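Local coordinates for sensory box/GGDEF family protein (Caulobacter crescentus, PDB 4YME) that probably takes part in cyclic di-GMP turnover, this piece being its GGDEF domain, which in active relatives joins two GTP molecules into cyclic di-GMP, at residues I37-D42 with G104-M109; K45-N48 with L54-D57. All coordinates share one frame; numbering follows the deposited sequence.

Contact 1 (I37-D42 with G104-M109); sequences ICIDLD and GRLIEM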
ATOM      1  N   ILE A  37      -0.319  -3.016  -5.081  1.00 15.48           N
ATOM      2  CA  ILE A  37       0.942  -2.676  -4.483  1.00 15.82           C
ATOM      3  C   ILE A  37       0.867  -2.936  -3.011  1.00 16.17           C
ATOM      4  O   ILE A  37       0.063  -2.302  -2.324  1.00 16.15           O
ATOM      5  CB  ILE A  37       1.321  -1.235  -4.752  1.00 17.43           C
ATOM      6  CG1 ILE A  37       1.367  -0.955  -6.248  1.00 18.80           C
ATOM      7  CG2 ILE A  37       2.647  -0.910  -4.107  1.00 18.88           C
ATOM      8  CD1 ILE A  37       1.452   0.471  -6.669  1.00 20.94           C
ATOM      9  N   CYS A  38       1.687  -3.847  -2.518  1.00 16.27           N
ATOM     10  CA  CYS A  38       1.783  -4.134  -1.097  0.50 17.70           C
ATOM     11  C   CYS A  38       2.995  -3.415  -0.500  1.00 17.35           C
ATOM     12  O   CYS A  38       4.086  -3.482  -1.054  1.00 18.31           O
ATOM     13  CB  CYS A  38       1.880  -5.654  -0.939  0.50 18.74           C
ATOM     14  SG  CYS A  38       1.856  -6.310   0.737  0.50 21.96           S
ATOM     15  N   ILE A  39       2.797  -2.732   0.624  1.00 15.65           N
ATOM     16  CA  ILE A  39       3.799  -1.839   1.184  1.00 17.23           C
ATOM     17  C   ILE A  39       3.998  -2.145   2.639  1.00 17.79           C
ATOM     18  O   ILE A  39       3.025  -2.418   3.346  1.00 17.22           O
ATOM     19  CB  ILE A  39       3.300  -0.384   1.140  1.00 17.89           C
ATOM     20  CG1 ILE A  39       3.000   0.052  -0.288  1.00 18.83           C
ATOM     21  CG2 ILE A  39       4.256   0.578   1.863  1.00 19.10           C
ATOM     22  CD1 ILE A  39       2.127   1.297  -0.419  1.00 20.93           C
ATOM     23  N   ASP A  40       5.242  -2.135   3.107  1.00 18.15           N
ATOM     24  CA  ASP A  40       5.426  -2.203   4.545  1.00 20.28           C
ATOM     25  C   ASP A  40       6.516  -1.269   4.973  1.00 19.29           C
ATOM     26  O   ASP A  40       7.188  -0.714   4.131  1.00 21.35           O
ATOM     27  CB  ASP A  40       5.515  -3.591   5.083  1.00 22.48           C
ATOM     28  CG  ASP A  40       6.816  -4.239   4.906  1.00 24.05           C
ATOM     29  OD1 ASP A  40       7.718  -3.669   4.280  1.00 24.38           O
ATOM     30  OD2 ASP A  40       6.936  -5.289   5.584  1.00 30.81           O
ATOM     31  N   LEU A  41       6.590  -0.993   6.260  1.00 17.81           N
ATOM     32  CA  LEU A  41       7.501   0.019   6.775  1.00 18.27           C
ATOM     33  C   LEU A  41       8.777  -0.647   7.308  1.00 19.23           C
ATOM     34  O   LEU A  41       8.731  -1.617   8.060  1.00 21.92           O
ATOM     35  CB  LEU A  41       6.819   0.863   7.876  1.00 17.93           C
ATOM     36  CG  LEU A  41       5.590   1.631   7.386  1.00 17.84           C
ATOM     37  CD1 LEU A  41       5.018   2.438   8.546  1.00 18.52           C
ATOM     38  CD2 LEU A  41       5.911   2.567   6.158  1.00 19.63           C
ATOM     39  N   ASP A  42       9.902  -0.037   6.979  1.00 19.51           N
ATOM     40  CA  ASP A  42      11.218  -0.632   7.300  1.00 20.71           C
ATOM     41  C   ASP A  42      11.516  -0.617   8.783  1.00 20.43           C
ATOM     42  O   ASP A  42      12.228  -1.516   9.288  1.00 21.32           O
ATOM     43  CB  ASP A  42      12.307   0.081   6.521  1.00 21.77           C
ATOM     44  CG  ASP A  42      12.293  -0.262   5.019  1.00 24.27           C
ATOM     45  OD1 ASP A  42      11.511  -1.101   4.547  1.00 26.41           O
ATOM     46  OD2 ASP A  42      13.073   0.388   4.337  1.00 29.35           O
ATOM     47  N   GLY A 104       7.477   4.116  -7.513  1.00 22.46           N
ATOM     48  CA  GLY A 104       8.601   4.988  -7.217  1.00 23.07           C
ATOM     49  C   GLY A 104       8.170   6.182  -6.395  1.00 22.56           C
ATOM     50  O   GLY A 104       8.854   6.545  -5.422  1.00 23.77           O
ATOM     51  N   ARG A 105       7.028   6.777  -6.742  1.00 23.37           N
ATOM     52  CA  ARG A 105       6.538   7.946  -6.031  1.00 24.79           C
ATOM     53  C   ARG A 105       6.168   7.585  -4.584  1.00 21.91           C
ATOM     54  O   ARG A 105       6.431   8.341  -3.664  1.00 21.58           O
ATOM     55  CB  ARG A 105       5.361   8.589  -6.747  1.00 27.92           C
ATOM     56  CG  ARG A 105       5.765   9.469  -7.911  1.00 33.32           C
ATOM     57  CD  ARG A 105       4.552  10.228  -8.503  1.00 37.31           C
ATOM     58  NE  ARG A 105       3.647   9.351  -9.241  1.00 39.38           N
ATOM     59  CZ  ARG A 105       2.370   9.091  -8.955  1.00 42.51           C
ATOM     60  NH1 ARG A 105       1.760   9.596  -7.873  1.00 44.50           N
ATOM     61  NH2 ARG A 105       1.695   8.281  -9.790  1.00 42.82           N
ATOM     62  N   LEU A 106       5.574   6.410  -4.407  1.00 21.23           N
ATOM     63  CA  LEU A 106       5.232   5.933  -3.070  1.00 20.53           C
ATOM     64  C   LEU A 106       6.492   5.776  -2.208  1.00 19.34           C
ATOM     65  O   LEU A 106       6.521   6.194  -1.041  1.00 18.93           O
ATOM     66  CB  LEU A 106       4.447   4.613  -3.131  1.00 21.02           C
ATOM     67  CG  LEU A 106       3.031   4.736  -3.715  1.00 22.14           C
ATOM     68  CD1 LEU A 106       2.441   3.398  -3.903  1.00 22.80           C
ATOM     69  CD2 LEU A 106       2.160   5.695  -2.862  1.00 23.82           C
ATOM     70  N   ILE A 107       7.510   5.120  -2.733  1.00 19.18           N
ATOM     71  CA  ILE A 107       8.751   4.926  -1.968  1.00 20.44           C
ATOM     72  C   ILE A 107       9.320   6.319  -1.560  1.00 20.38           C
ATOM     73  O   ILE A 107       9.708   6.544  -0.415  1.00 19.41           O
ATOM     74  CB  ILE A 107       9.783   4.086  -2.772  1.00 21.52           C
ATOM     75  CG1 ILE A 107       9.302   2.634  -2.852  1.00 23.54           C
ATOM     76  CG2 ILE A 107      11.179   4.171  -2.141  1.00 23.35           C
ATOM     77  CD1 ILE A 107       9.972   1.861  -3.879  1.00 26.62           C
ATOM     78  N   GLU A 108       9.324   7.247  -2.484  1.00 22.03           N
ATOM     79  CA  GLU A 108       9.857   8.588  -2.192  0.50 23.67           C
ATOM     80  C   GLU A 108       9.060   9.284  -1.088  1.00 23.22           C
ATOM     81  O   GLU A 108       9.650   9.842  -0.105  1.00 22.66           O
ATOM     82  CB  GLU A 108       9.860   9.472  -3.443  0.50 26.44           C
ATOM     83  CG  GLU A 108      10.571  10.827  -3.203  0.50 28.52           C
ATOM     84  CD  GLU A 108      11.889  10.645  -2.466  0.50 31.51           C
ATOM     85  OE1 GLU A 108      12.706   9.815  -2.939  0.50 34.35           O
ATOM     86  OE2 GLU A 108      12.104  11.308  -1.408  0.50 35.03           O
HETATM   87  N   MSE A 109       7.748   9.209  -1.201  1.00 21.35           N
HETATM   88  CA  MSE A 109       6.923   9.918  -0.227  0.70 22.84           C
HETATM   89  C   MSE A 109       6.998   9.307   1.160  1.00 20.72           C
HETATM   90  O   MSE A 109       6.864  10.025   2.139  1.00 21.00           O
HETATM   91  CB  MSE A 109       5.497  10.026  -0.700  0.70 24.50           C
HETATM   92  CG  MSE A 109       4.658   8.778  -0.536  0.70 25.94           C
HETATM   93 SE   MSE A 109       2.789   9.055  -1.115  0.52 30.96          SE
HETATM   94  CE  MSE A 109       3.299  10.360  -2.551  0.70 31.04           C
TER

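Contact 2 (K45-N48 with L54-D57); sequences KEAN and LAGD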
ATOM      1  N   LYS A  45       8.966  -1.854  13.695  1.00 22.76           N
ATOM      2  CA  LYS A  45       9.291  -2.633  14.912  1.00 25.50           C
ATOM      3  C   LYS A  45      10.220  -1.842  15.819  1.00 24.58           C
ATOM      4  O   LYS A  45       9.983  -1.748  17.002  1.00 23.98           O
ATOM      5  CB  LYS A  45       9.906  -3.980  14.604  1.00 28.97           C
ATOM      6  CG  LYS A  45      10.258  -4.781  15.869  1.00 33.40           C
ATOM      7  CD  LYS A  45      10.754  -6.212  15.551  1.00 37.23           C
ATOM      8  CE  LYS A  45      11.877  -6.623  16.561  1.00 39.17           C
ATOM      9  NZ  LYS A  45      11.445  -6.613  17.979  1.00 41.63           N
ATOM     10  N   GLU A  46      11.235  -1.234  15.231  1.00 25.42           N
ATOM     11  CA  GLU A  46      12.181  -0.480  16.026  0.50 25.34           C
ATOM     12  C   GLU A  46      11.504   0.739  16.680  1.00 25.54           C
ATOM     13  O   GLU A  46      11.804   1.074  17.821  1.00 25.97           O
ATOM     14  CB  GLU A  46      13.375  -0.117  15.158  0.50 25.74           C
ATOM     15  CG  GLU A  46      14.474   0.570  15.884  0.50 26.14           C
ATOM     16  CD  GLU A  46      14.311   2.043  15.832  0.50 27.48           C
ATOM     17  OE1 GLU A  46      13.594   2.516  14.915  0.50 26.86           O
ATOM     18  OE2 GLU A  46      14.897   2.740  16.677  0.50 29.25           O
ATOM     19  N   ALA A  47      10.548   1.395  16.015  1.00 22.38           N
ATOM     20  CA  ALA A  47       9.808   2.515  16.661  1.00 23.04           C
ATOM     21  C   ALA A  47       9.047   2.036  17.887  1.00 24.09           C
ATOM     22  O   ALA A  47       9.081   2.629  18.971  1.00 25.47           O
ATOM     23  CB  ALA A  47       8.822   3.195  15.654  1.00 22.84           C
ATOM     24  N   ASN A  48       8.378   0.904  17.744  1.00 23.88           N
ATOM     25  CA  ASN A  48       7.659   0.346  18.875  1.00 24.74           C
ATOM     26  C   ASN A  48       8.604  -0.084  20.025  1.00 25.77           C
ATOM     27  O   ASN A  48       8.322   0.179  21.184  1.00 27.09           O
ATOM     28  CB  ASN A  48       6.848  -0.832  18.388  1.00 24.37           C
ATOM     29  CG  ASN A  48       5.620  -0.365  17.575  1.00 24.23           C
ATOM     30  OD1 ASN A  48       5.015   0.655  17.895  1.00 25.00           O
ATOM     31  ND2 ASN A  48       5.294  -1.115  16.549  1.00 25.16           N
ATOM     32  N   LEU A  54       2.678   3.757  20.854  1.00 26.96           N
ATOM     33  CA  LEU A  54       2.183   5.026  20.333  1.00 25.23           C
ATOM     34  C   LEU A  54       3.113   5.580  19.236  1.00 22.98           C
ATOM     35  O   LEU A  54       2.654   6.313  18.343  1.00 21.89           O
ATOM     36  CB  LEU A  54       1.962   6.071  21.433  1.00 27.23           C
ATOM     37  CG  LEU A  54       0.891   5.605  22.422  1.00 28.80           C
ATOM     38  CD1 LEU A  54       0.909   6.494  23.683  1.00 31.78           C
ATOM     39  CD2 LEU A  54      -0.482   5.540  21.795  1.00 28.84           C
ATOM     40  N   ALA A  55       4.391   5.206  19.262  1.00 22.31           N
ATOM     41  CA  ALA A  55       5.318   5.633  18.196  1.00 21.74           C
ATOM     42  C   ALA A  55       4.996   4.902  16.892  1.00 20.98           C
ATOM     43  O   ALA A  55       4.948   5.534  15.819  1.00 19.43           O
ATOM     44  CB  ALA A  55       6.750   5.347  18.572  1.00 21.25           C
ATOM     45  N   GLY A  56       4.855   3.603  16.979  1.00 20.32           N
ATOM     46  CA  GLY A  56       4.464   2.839  15.773  1.00 20.06           C
ATOM     47  C   GLY A  56       3.132   3.336  15.239  1.00 20.59           C
ATOM     48  O   GLY A  56       2.970   3.509  14.007  1.00 19.46           O
ATOM     49  N   ASP A  57       2.195   3.662  16.112  1.00 20.32           N
ATOM     50  CA  ASP A  57       0.907   4.226  15.663  1.00 20.81           C
ATOM     51  C   ASP A  57       1.056   5.530  14.895  1.00 20.04           C
ATOM     52  O   ASP A  57       0.382   5.753  13.889  1.00 17.72           O
ATOM     53  CB  ASP A  57      -0.078   4.361  16.832  1.00 22.45           C
ATOM     54  CG  ASP A  57      -0.562   3.039  17.341  1.00 24.50           C
ATOM     55  OD1 ASP A  57      -0.237   1.954  16.791  1.00 26.60           O
ATOM     56  OD2 ASP A  57      -1.288   3.085  18.383  1.00 29.48           O
TER

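Contact 1 (I37-D42 with G104-M109)
Ile37, Ile39 and Leu106 form a compact cluster of methyl groups where helix 95-109 lies over strand 33-41. Leu106 does all the touching from the helix, and does it with one branch: its CD1 rests 4.1 Å from Ile37 CD1 and equally 4.1 Å from Ile39 CD1. The two contacts are made differently. Ile37 and Leu106 reach toward each other and meet tip to tip, whereas Ile39 runs across the leucine at about a right angle. Seen from Leu106 CD1, the two isoleucine methyls subtend an angle of about 101°, so the branch straddles the gap between the two tips, Ile37 CD1 and Ile39 CD1 being 6.3 Å apart. Both isoleucines take the same shape: CG1 stands anti to the carbonyl carbon (chi1 -57° in Ile37, -59° in Ile39) and the chain then extends, which carries each CD1 out toward the helix. Beta-branched isoleucine suits an extended strand and presents a broad apolar surface; leucine suits the helix, because it forks one carbon further out and can rest a single methyl on both isoleucines. The backbones stay well apart, with CA of Ile39 and CA of Ile107 9.0 Å from each other, leaving room for a full layer of side chains. Leu127 of the adjoining strand 125-131 and Leu67 of helix 53-70 extend the same apolar layer. Cys38 lies on the reverse face of the strand, against helix 139-156, and Asp40 on that face is salt-bridged to Lys154. A central strand covered by helices on both faces of an antiparallel sheet is characteristic of the ferredoxin-like core of GGDEF domains.

Contact 2 (K45-N48 with L54-D57)
The carboxamide of Asn48 lies against the backbone of Gly56, its OD1 3.1 Å from Gly56 N and just as near Gly56 CA. The CG of Asn48 is anti to its carbonyl carbon (chi1 -74°), which swings the amide across to the second helix although the side chain starts off to one side. Glycine suits the facing position: a beta carbon there would come within 2.0 Å of Asn48 OD1, a clash. Beside this pair, Ala47 and Ala55 each turn toward the opposing helix and pass obliquely, their CB atoms 4.2 Å apart, and the CB of Ala55 also sits 3.6 Å from the Ala47 carbonyl oxygen. Such short side chains let the helices come close, the CA atoms of Asn48 and Gly56 being 5.1 Å apart. With an alanine at Asn48 the amide is gone, and Gly56 N would probably lose its near oxygen neighbour while a gap opened between the helices. Phe116 of strand 114-116 packs against Ala55. This small-residue packing joins helices 44-51 and 53-70 in the helical hairpin of the GGDEF fold; Asn48 and Asp57 match positions that in characterised diguanylate cyclases recognise the guanine of GTP, a role they probably share here.

Strand 33-41 leads directly into helix 44-51, so contact 1 and contact 2 follow one another along the chain, and contact 2 is nested within the loop that contact 1 closes. Their centres are about 18 Å apart and they do not otherwise touch. Contact 1 lies in the core, its centre about 7 Å from that of the chain, while contact 2 lies about 18 Å out. As in characterised relatives, segments of both probably contribute to the nucleotide site: Asp40 on the reverse face of the strand, Asn48 and Asp57 on the helices. Asp40, whose side chain touches Asp83 of the GGDEF signature, has its OD1 12.8 Å from Asn48 ND2.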